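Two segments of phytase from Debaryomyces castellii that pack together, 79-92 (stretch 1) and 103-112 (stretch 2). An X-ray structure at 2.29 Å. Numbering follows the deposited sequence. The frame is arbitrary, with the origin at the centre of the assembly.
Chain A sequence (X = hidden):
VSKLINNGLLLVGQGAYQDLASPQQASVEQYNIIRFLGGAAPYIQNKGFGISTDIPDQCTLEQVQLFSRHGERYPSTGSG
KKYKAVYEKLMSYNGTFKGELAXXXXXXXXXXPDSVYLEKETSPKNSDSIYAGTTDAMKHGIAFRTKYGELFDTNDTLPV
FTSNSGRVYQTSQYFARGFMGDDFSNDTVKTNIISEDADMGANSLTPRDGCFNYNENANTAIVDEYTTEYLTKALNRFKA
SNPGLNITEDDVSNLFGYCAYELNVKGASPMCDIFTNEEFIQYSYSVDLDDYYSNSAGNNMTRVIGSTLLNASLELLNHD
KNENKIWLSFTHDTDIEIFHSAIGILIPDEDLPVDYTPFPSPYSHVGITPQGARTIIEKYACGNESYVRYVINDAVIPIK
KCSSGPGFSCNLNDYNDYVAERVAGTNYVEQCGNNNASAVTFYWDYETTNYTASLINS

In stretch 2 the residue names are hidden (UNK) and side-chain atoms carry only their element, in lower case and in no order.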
ATOM      1  N   SER A  79       9.786 -20.683  27.075  1.00 24.79           N
ATOM      2  CA  SER A  79       8.718 -20.545  26.103  1.00 24.42           C
ATOM      3  C   SER A  79       8.804 -21.584  25.012  1.00 23.45           C
ATOM      4  O   SER A  79       7.838 -22.282  24.763  1.00 23.87           O
ATOM      5  CB  SER A  79       8.757 -19.134  25.505  1.00 24.83           C
ATOM      6  OG  SER A  79       8.428 -18.201  26.519  1.00 25.48           O
ATOM      7  N   GLY A  80       9.958 -21.702  24.372  1.00 22.77           N
ATOM      8  CA  GLY A  80      10.183 -22.748  23.380  1.00 22.51           C
ATOM      9  C   GLY A  80       9.763 -24.116  23.889  1.00 22.69           C
ATOM     10  O   GLY A  80       9.053 -24.857  23.185  1.00 22.22           O
ATOM     11  N   LYS A  81      10.153 -24.443  25.130  1.00 22.48           N
ATOM     12  CA  LYS A  81       9.809 -25.762  25.665  1.00 22.44           C
ATOM     13  C   LYS A  81       8.339 -25.891  25.976  1.00 22.84           C
ATOM     14  O   LYS A  81       7.757 -26.984  25.791  1.00 22.41           O
ATOM     15  CB  LYS A  81      10.699 -26.160  26.839  1.00 22.19           C
ATOM     16  CG  LYS A  81      12.094 -26.476  26.343  1.00 23.82           C
ATOM     17  CD  LYS A  81      12.998 -27.165  27.369  1.00 29.33           C
ATOM     18  CE  LYS A  81      14.234 -27.666  26.654  1.00 29.84           C
ATOM     19  NZ  LYS A  81      15.100 -28.456  27.560  1.00 35.20           N
ATOM     20  N   LYS A  82       7.732 -24.783  26.426  1.00 22.94           N
ATOM     21  CA  LYS A  82       6.289 -24.752  26.589  1.00 23.60           C
ATOM     22  C   LYS A  82       5.586 -24.919  25.250  1.00 23.18           C
ATOM     23  O   LYS A  82       4.567 -25.619  25.177  1.00 24.28           O
ATOM     24  CB  LYS A  82       5.814 -23.460  27.282  1.00 23.75           C
ATOM     25  CG  LYS A  82       6.110 -23.441  28.769  1.00 25.86           C
ATOM     26  CD  LYS A  82       6.077 -22.002  29.300  1.00 29.60           C
ATOM     27  CE  LYS A  82       6.281 -21.935  30.793  1.00 32.04           C
ATOM     28  NZ  LYS A  82       5.330 -22.858  31.495  1.00 35.65           N
ATOM     29  N   TYR A  83       6.105 -24.276  24.204  1.00 22.31           N
ATOM     30  CA  TYR A  83       5.504 -24.387  22.860  1.00 21.92           C
ATOM     31  C   TYR A  83       5.624 -25.829  22.366  1.00 21.63           C
ATOM     32  O   TYR A  83       4.697 -26.376  21.771  1.00 21.49           O
ATOM     33  CB  TYR A  83       6.107 -23.392  21.832  1.00 20.79           C
ATOM     34  CG  TYR A  83       6.081 -21.933  22.242  1.00 21.16           C
ATOM     35  CD1 TYR A  83       5.076 -21.434  23.082  1.00 19.47           C
ATOM     36  CD2 TYR A  83       7.062 -21.039  21.787  1.00 19.36           C
ATOM     37  CE1 TYR A  83       5.052 -20.094  23.461  1.00 18.37           C
ATOM     38  CE2 TYR A  83       7.043 -19.689  22.167  1.00 18.17           C
ATOM     39  CZ  TYR A  83       6.031 -19.235  22.993  1.00 21.06           C
ATOM     40  OH  TYR A  83       5.998 -17.917  23.408  1.00 22.17           O
ATOM     41  N   LYS A  84       6.778 -26.434  22.612  1.00 22.42           N
ATOM     42  CA  LYS A  84       7.012 -27.832  22.216  1.00 22.10           C
ATOM     43  C   LYS A  84       6.023 -28.787  22.926  1.00 21.70           C
ATOM     44  O   LYS A  84       5.419 -29.661  22.281  1.00 22.32           O
ATOM     45  CB  LYS A  84       8.469 -28.217  22.466  1.00 21.52           C
ATOM     46  CG  LYS A  84       8.856 -29.595  21.926  1.00 23.45           C
ATOM     47  CD  LYS A  84       8.171 -29.849  20.612  1.00 27.99           C
ATOM     48  CE  LYS A  84       8.867 -30.949  19.789  1.00 35.66           C
ATOM     49  NZ  LYS A  84       8.871 -32.264  20.443  1.00 33.62           N
ATOM     50  N   ALA A  85       5.865 -28.613  24.235  1.00 21.33           N
ATOM     51  CA  ALA A  85       4.834 -29.316  25.016  1.00 21.38           C
ATOM     52  C   ALA A  85       3.391 -29.145  24.477  1.00 21.46           C
ATOM     53  O   ALA A  85       2.634 -30.118  24.389  1.00 22.40           O
ATOM     54  CB  ALA A  85       4.926 -28.947  26.524  1.00 20.22           C
ATOM     55  N   VAL A  86       3.006 -27.927  24.105  1.00 21.04           N
ATOM     56  CA  VAL A  86       1.688 -27.728  23.512  1.00 20.18           C
ATOM     57  C   VAL A  86       1.622 -28.419  22.171  1.00 19.80           C
ATOM     58  O   VAL A  86       0.635 -29.083  21.869  1.00 20.25           O
ATOM     59  CB  VAL A  86       1.268 -26.226  23.378  1.00 20.63           C
ATOM     60  CG1 VAL A  86      -0.201 -26.125  22.871  1.00 20.86           C
ATOM     61  CG2 VAL A  86       1.339 -25.534  24.725  1.00 21.18           C
ATOM     62  N   TYR A  87       2.662 -28.268  21.356  1.00 19.49           N
ATOM     63  CA  TYR A  87       2.695 -28.910  20.062  1.00 20.21           C
ATOM     64  C   TYR A  87       2.461 -30.425  20.209  1.00 21.51           C
ATOM     65  O   TYR A  87       1.726 -31.024  19.421  1.00 21.69           O
ATOM     66  CB  TYR A  87       4.045 -28.648  19.381  1.00 19.71           C
ATOM     67  CG  TYR A  87       4.259 -29.444  18.093  1.00 19.39           C
ATOM     68  CD1 TYR A  87       3.816 -28.952  16.851  1.00 19.03           C
ATOM     69  CD2 TYR A  87       4.936 -30.677  18.121  1.00 19.22           C
ATOM     70  CE1 TYR A  87       4.032 -29.682  15.662  1.00 18.17           C
ATOM     71  CE2 TYR A  87       5.163 -31.401  16.971  1.00 19.01           C
ATOM     72  CZ  TYR A  87       4.698 -30.903  15.749  1.00 19.85           C
ATOM     73  OH  TYR A  87       4.929 -31.645  14.636  1.00 21.47           O
ATOM     74  N   GLU A  88       3.128 -31.029  21.206  1.00 23.21           N
ATOM     75  CA  GLU A  88       3.073 -32.457  21.462  1.00 24.67           C
ATOM     76  C   GLU A  88       1.686 -32.872  21.972  1.00 24.99           C
ATOM     77  O   GLU A  88       1.175 -33.897  21.525  1.00 24.90           O
ATOM     78  CB  GLU A  88       4.192 -32.889  22.421  1.00 25.36           C
ATOM     79  CG  GLU A  88       5.587 -33.017  21.788  1.00 29.81           C
ATOM     80  CD  GLU A  88       5.621 -33.839  20.481  1.00 35.75           C
ATOM     81  OE1 GLU A  88       4.786 -34.758  20.275  1.00 42.48           O
ATOM     82  OE2 GLU A  88       6.510 -33.590  19.624  1.00 42.75           O
ATOM     83  N   LYS A  89       1.087 -32.080  22.877  1.00 25.07           N
ATOM     84  CA  LYS A  89      -0.314 -32.280  23.271  1.00 26.12           C
ATOM     85  C   LYS A  89      -1.224 -32.268  22.045  1.00 26.60           C
ATOM     86  O   LYS A  89      -2.065 -33.146  21.908  1.00 26.39           O
ATOM     87  CB  LYS A  89      -0.791 -31.247  24.297  1.00 26.07           C
ATOM     88  CG  LYS A  89      -0.278 -31.533  25.690  1.00 27.96           C
ATOM     89  CD  LYS A  89      -0.590 -30.457  26.727  1.00 26.92           C
ATOM     90  CE  LYS A  89      -2.024 -30.582  27.247  1.00 28.61           C
ATOM     91  NZ  LYS A  89      -2.210 -29.753  28.479  1.00 25.57           N
ATOM     92  N   LEU A  90      -1.021 -31.309  21.131  1.00 26.50           N
ATOM     93  CA  LEU A  90      -1.853 -31.229  19.937  1.00 26.39           C
ATOM     94  C   LEU A  90      -1.622 -32.423  19.043  1.00 26.95           C
ATOM     95  O   LEU A  90      -2.575 -33.025  18.565  1.00 26.29           O
ATOM     96  CB  LEU A  90      -1.618 -29.932  19.154  1.00 25.83           C
ATOM     97  CG  LEU A  90      -2.006 -28.650  19.881  1.00 24.15           C
ATOM     98  CD1 LEU A  90      -1.492 -27.472  19.144  1.00 23.69           C
ATOM     99  CD2 LEU A  90      -3.501 -28.573  20.074  1.00 22.90           C
ATOM    100  N   MET A  91      -0.358 -32.772  18.821  1.00 27.93           N
ATOM    101  CA  MET A  91      -0.048 -33.922  17.961  1.00 29.20           C
ATOM    102  C   MET A  91      -0.575 -35.263  18.492  1.00 29.73           C
ATOM    103  O   MET A  91      -0.762 -36.191  17.724  1.00 30.64           O
ATOM    104  CB  MET A  91       1.448 -34.022  17.642  1.00 28.46           C
ATOM    105  CG  MET A  91       1.994 -32.884  16.747  1.00 30.10           C
ATOM    106  SD  MET A  91       1.147 -32.546  15.152  1.00 32.35           S
ATOM    107  CE  MET A  91       0.195 -31.130  15.572  1.00 29.95           C
ATOM    108  N   SER A  92      -0.862 -35.355  19.778  1.00 30.15           N
ATOM    109  CA  SER A  92      -1.251 -36.634  20.341  1.00 31.97           C
ATOM    110  C   SER A  92      -2.778 -36.789  20.445  1.00 32.39           C
ATOM    111  O   SER A  92      -3.288 -37.829  20.889  1.00 32.94           O
ATOM    112  CB  SER A  92      -0.575 -36.822  21.696  1.00 32.27           C
ATOM    113  OG  SER A  92      -1.256 -36.027  22.643  1.00 35.44           O
ATOM    114  N   UNK A 103      -4.740 -27.304  10.106  1.00 21.36           N
ATOM    115  CA  UNK A 103      -3.375 -27.282   9.578  1.00 20.97           C
ATOM    116  C   UNK A 103      -2.473 -28.245  10.371  1.00 21.84           C
ATOM    117  O   UNK A 103      -1.396 -28.620   9.890  1.00 22.09           O
ATOM    118  c   UNK A 103      -3.562 -24.176  12.979  1.00 15.13           C
ATOM    119  c   UNK A 103      -2.796 -25.859   9.631  1.00 19.46           C
ATOM    120  c   UNK A 103      -3.690 -24.639  11.666  1.00 16.69           C
ATOM    121  c   UNK A 103      -1.457 -25.516  11.752  1.00 14.62           C
ATOM    122  c   UNK A 103      -1.318 -25.031  13.053  1.00 14.29           C
ATOM    123  c   UNK A 103      -2.643 -25.324  11.043  1.00 17.89           C
ATOM    124  c   UNK A 103      -2.364 -24.337  13.657  1.00 15.60           C
ATOM    125  N   UNK A 104      -2.912 -28.603  11.579  1.00 22.49           N
ATOM    126  CA  UNK A 104      -2.188 -29.529  12.471  1.00 23.82           C
ATOM    127  C   UNK A 104      -2.021 -30.910  11.885  1.00 24.36           C
ATOM    128  O   UNK A 104      -1.041 -31.573  12.178  1.00 24.62           O
ATOM    129  c   UNK A 104      -2.854 -29.636  13.840  1.00 23.65           C
ATOM    130  c   UNK A 104      -2.816 -28.361  14.696  1.00 23.38           C
ATOM    131  c   UNK A 104      -1.375 -27.990  15.052  1.00 23.25           C
ATOM    132  c   UNK A 104      -3.628 -28.546  15.935  1.00 20.90           C
ATOM    133  N   UNK A 105      -2.967 -31.320  11.040  1.00 25.43           N
ATOM    134  CA  UNK A 105      -2.879 -32.574  10.257  1.00 26.39           C
ATOM    135  C   UNK A 105      -1.809 -32.589   9.146  1.00 27.71           C
ATOM    136  O   UNK A 105      -1.424 -33.662   8.669  1.00 27.51           O
ATOM    137  c   UNK A 105      -4.224 -32.898   9.569  1.00 25.82           C
ATOM    138  n   UNK A 105      -6.490 -32.188  10.057  1.00 22.14           N
ATOM    139  o   UNK A 105      -5.382 -33.347  11.622  1.00 22.05           O
ATOM    140  c   UNK A 105      -5.420 -32.837  10.513  1.00 24.13           C
ATOM    141  N   UNK A 106      -1.345 -31.422   8.699  1.00 29.00           N
ATOM    142  CA  UNK A 106      -0.622 -31.386   7.423  1.00 30.79           C
ATOM    143  C   UNK A 106       0.882 -31.530   7.506  1.00 31.82           C
ATOM    144  O   UNK A 106       1.612 -30.704   6.954  1.00 32.53           O
ATOM    145  o   UNK A 106      -2.957 -28.845   6.370  1.00 35.64           O
ATOM    146  o   UNK A 106      -3.258 -30.981   6.429  1.00 31.38           O
ATOM    147  c   UNK A 106      -2.481 -30.000   6.457  1.00 32.16           C
ATOM    148  c   UNK A 106      -0.993 -30.141   6.622  1.00 30.86           C
ATOM    149  N   UNK A 107       1.356 -32.594   8.161  1.00 32.77           N
ATOM    150  CA  UNK A 107       2.782 -32.722   8.419  1.00 33.75           C
ATOM    151  C   UNK A 107       3.227 -31.423   8.997  1.00 32.01           C
ATOM    152  O   UNK A 107       4.136 -30.767   8.473  1.00 32.78           O
ATOM    153  o   UNK A 107       2.694 -35.185   7.195  1.00 43.90           O
ATOM    154  c   UNK A 107       3.560 -32.968   7.128  1.00 35.69           C
ATOM    155  o   UNK A 107       3.329 -34.430   5.220  1.00 43.46           O
ATOM    156  c   UNK A 107       3.172 -34.260   6.462  1.00 39.59           C
ATOM    157  N   UNK A 108       2.550 -31.014  10.054  1.00 29.89           N
ATOM    158  CA  UNK A 108       2.868 -29.754  10.635  1.00 28.69           C
ATOM    159  C   UNK A 108       4.050 -29.985  11.567  1.00 27.89           C
ATOM    160  O   UNK A 108       3.950 -30.719  12.545  1.00 27.78           O
ATOM    161  c   UNK A 108       1.724 -27.794  13.410  1.00 24.92           C
ATOM    162  c   UNK A 108       1.649 -29.211  11.348  1.00 27.86           C
ATOM    163  o   UNK A 108       2.304 -24.267  13.990  1.00 26.83           O
ATOM    164  c   UNK A 108       2.136 -26.738  11.300  1.00 25.61           C
ATOM    165  c   UNK A 108       1.873 -26.589  14.051  1.00 24.52           C
ATOM    166  c   UNK A 108       2.168 -25.464  13.320  1.00 25.49           C
ATOM    167  c   UNK A 108       2.304 -25.528  11.945  1.00 23.86           C
ATOM    168  c   UNK A 108       1.853 -27.896  12.028  1.00 26.64           C
ATOM    169  N   UNK A 109       5.181 -29.403  11.217  1.00 27.66           N
ATOM    170  CA  UNK A 109       6.364 -29.539  12.025  1.00 31.41           C
ATOM    171  C   UNK A 109       6.375 -28.503  13.141  1.00 26.22           C
ATOM    172  O   UNK A 109       5.804 -27.432  13.019  1.00 24.59           O
ATOM    173  o   UNK A 109       9.725 -31.391   9.180  1.00 48.58           O
ATOM    174  c   UNK A 109       7.734 -30.488  10.118  1.00 36.81           C
ATOM    175  c   UNK A 109       9.030 -30.364   9.319  1.00 30.05           C
ATOM    176  o   UNK A 109       9.382 -29.255   8.828  1.00 46.21           O
ATOM    177  c   UNK A 109       7.589 -29.383  11.150  1.00 28.34           C
ATOM    178  N   UNK A 110       7.010 -28.841  14.252  1.00 25.27           N
ATOM    179  CA  UNK A 110       7.274 -27.853  15.268  1.00 24.71           C
ATOM    180  C   UNK A 110       8.314 -26.877  14.688  1.00 24.98           C
ATOM    181  O   UNK A 110       9.248 -27.318  14.007  1.00 24.18           O
ATOM    182  c   UNK A 110       8.106 -27.495  17.569  1.00 23.77           C
ATOM    183  c   UNK A 110       9.671 -26.447  19.129  1.00 21.45           C
ATOM    184  c   UNK A 110       7.140 -26.597  17.984  1.00 22.91           C
ATOM    185  c   UNK A 110       9.378 -27.416  18.144  1.00 24.04           C
ATOM    186  c   UNK A 110       7.790 -28.515  16.523  1.00 24.17           C
ATOM    187  c   UNK A 110       7.437 -25.623  18.941  1.00 23.61           C
ATOM    188  o   UNK A 110       8.950 -24.581  20.439  1.00 23.23           O
ATOM    189  c   UNK A 110       8.699 -25.557  19.503  1.00 22.82           C
ATOM    190  N   UNK A 111       8.146 -25.569  14.932  1.00 24.69           N
ATOM    191  CA  UNK A 111       8.924 -24.577  14.183  1.00 25.01           C
ATOM    192  C   UNK A 111      10.380 -24.379  14.636  1.00 26.37           C
ATOM    193  O   UNK A 111      11.190 -23.784  13.935  1.00 26.82           O
ATOM    194  c   UNK A 111       7.795 -21.195  17.859  1.00 23.09           C
ATOM    195  c   UNK A 111       6.859 -22.127  17.475  1.00 22.05           C
ATOM    196  c   UNK A 111       6.995 -22.783  16.271  1.00 22.07           C
ATOM    197  c   UNK A 111       8.191 -23.260  14.131  1.00 24.42           C
ATOM    198  c   UNK A 111       9.017 -21.619  15.837  1.00 21.97           C
ATOM    199  c   UNK A 111       8.075 -22.559  15.453  1.00 22.63           C
ATOM    200  c   UNK A 111       8.882 -20.924  17.028  1.00 22.63           C
ATOM    201  N   UNK A 112      10.701 -24.850  15.826  1.00 27.98           N
ATOM    202  CA  UNK A 112      12.066 -24.864  16.267  1.00 29.89           C
ATOM    203  C   UNK A 112      12.615 -26.263  15.973  1.00 32.70           C
ATOM    204  O   UNK A 112      12.365 -27.207  16.735  1.00 32.82           O
ATOM    205  c   UNK A 112      13.650 -24.314  18.091  1.00 27.23           C
ATOM    206  c   UNK A 112      11.413 -23.227  18.058  1.00 28.10           C
ATOM    207  c   UNK A 112      12.202 -24.507  17.750  1.00 29.02           C
TER
HETATM  208  O   HOH W   1       8.291 -31.364  14.282  1.00 25.30           O

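Position 103 carries seven side-chain carbons, one followed by a ring of six, with no heteroatom; this is phenylalanine. The ring of Phe103 does not touch stretch 1 and takes no part in the contact.

Position 104 has four carbons, forked at the second, and its CA-to-CB bond points toward the helix. One branch tip lies 4.0 Å from Leu90 CD1 and the other 3.5 Å from Met91 CE. The fork identifies leucine: the two methyls of Leu104 reach two neighbouring apolar side chains at once.

At 105, two carbons end in one oxygen and one nitrogen, which is asparagine; both polar atoms of Asn105 are hydrogen-bonded elsewhere in the structure. Positions 106 and 107 each have two carbons, the second bearing two oxygens, so both are aspartate. Asp106 and Asp107 lie beyond reach of the helix, where a carboxylate need not be buried against its apolar side chains.

Position 108 shows one carbon, then a six-carbon ring bearing an oxygen. A ring carbon lies 3.7 Å from Tyr87 CE1, and Met91 CE approaches the ring's edge. The backbone O of 108 accepts a very short hydrogen bond from Tyr87 OH, at 2.5 Å. The residue is tyrosine, and the hydroxyl of Tyr108 is bonded elsewhere.

Position 109 has three carbons, the third with two oxygens, and its CA-to-CB bond points away from the helix. This is glutamate, and the exposed site of Glu109 suits its charge.

Position 110 again has a hydroxyl-bearing ring, and more of its surface is covered across the contact than of any other residue in either stretch. CB of 110 sits 3.7 Å from the centroid of the Tyr87 ring, almost on its normal, while Lys84 CD lies over a face of the ring of 110, 3.9 Å from its centroid. The ring's length carries its oxygen to 2.8 Å from Gly80 O, where the helix has no side chain. This is tyrosine, Tyr110.

Position 111 is a bare six-carbon ring on one carbon; the ring carbon farthest from CB meets Tyr83 CD2 at 4.0 Å, an apolar contact needing no hydroxyl. It is phenylalanine, Phe111. Position 112, one carbon carrying two more, is valine, and buried Val112 makes no close contact with the helix.

The contact thus runs along one side of the helix. Leu104 packs against Leu90 and Met91 near its C-terminal end, and Tyr110 extends past Tyr87 and Lys84 to Gly80. Between them Tyr87 fixes the loop through its hydroxyl, and a water accepts from Tyr110 N at 2.8 Å while donating weakly to Tyr87 OH at 3.4 Å.

Stretch 2, residues 103-112: FLNDDYEYFV
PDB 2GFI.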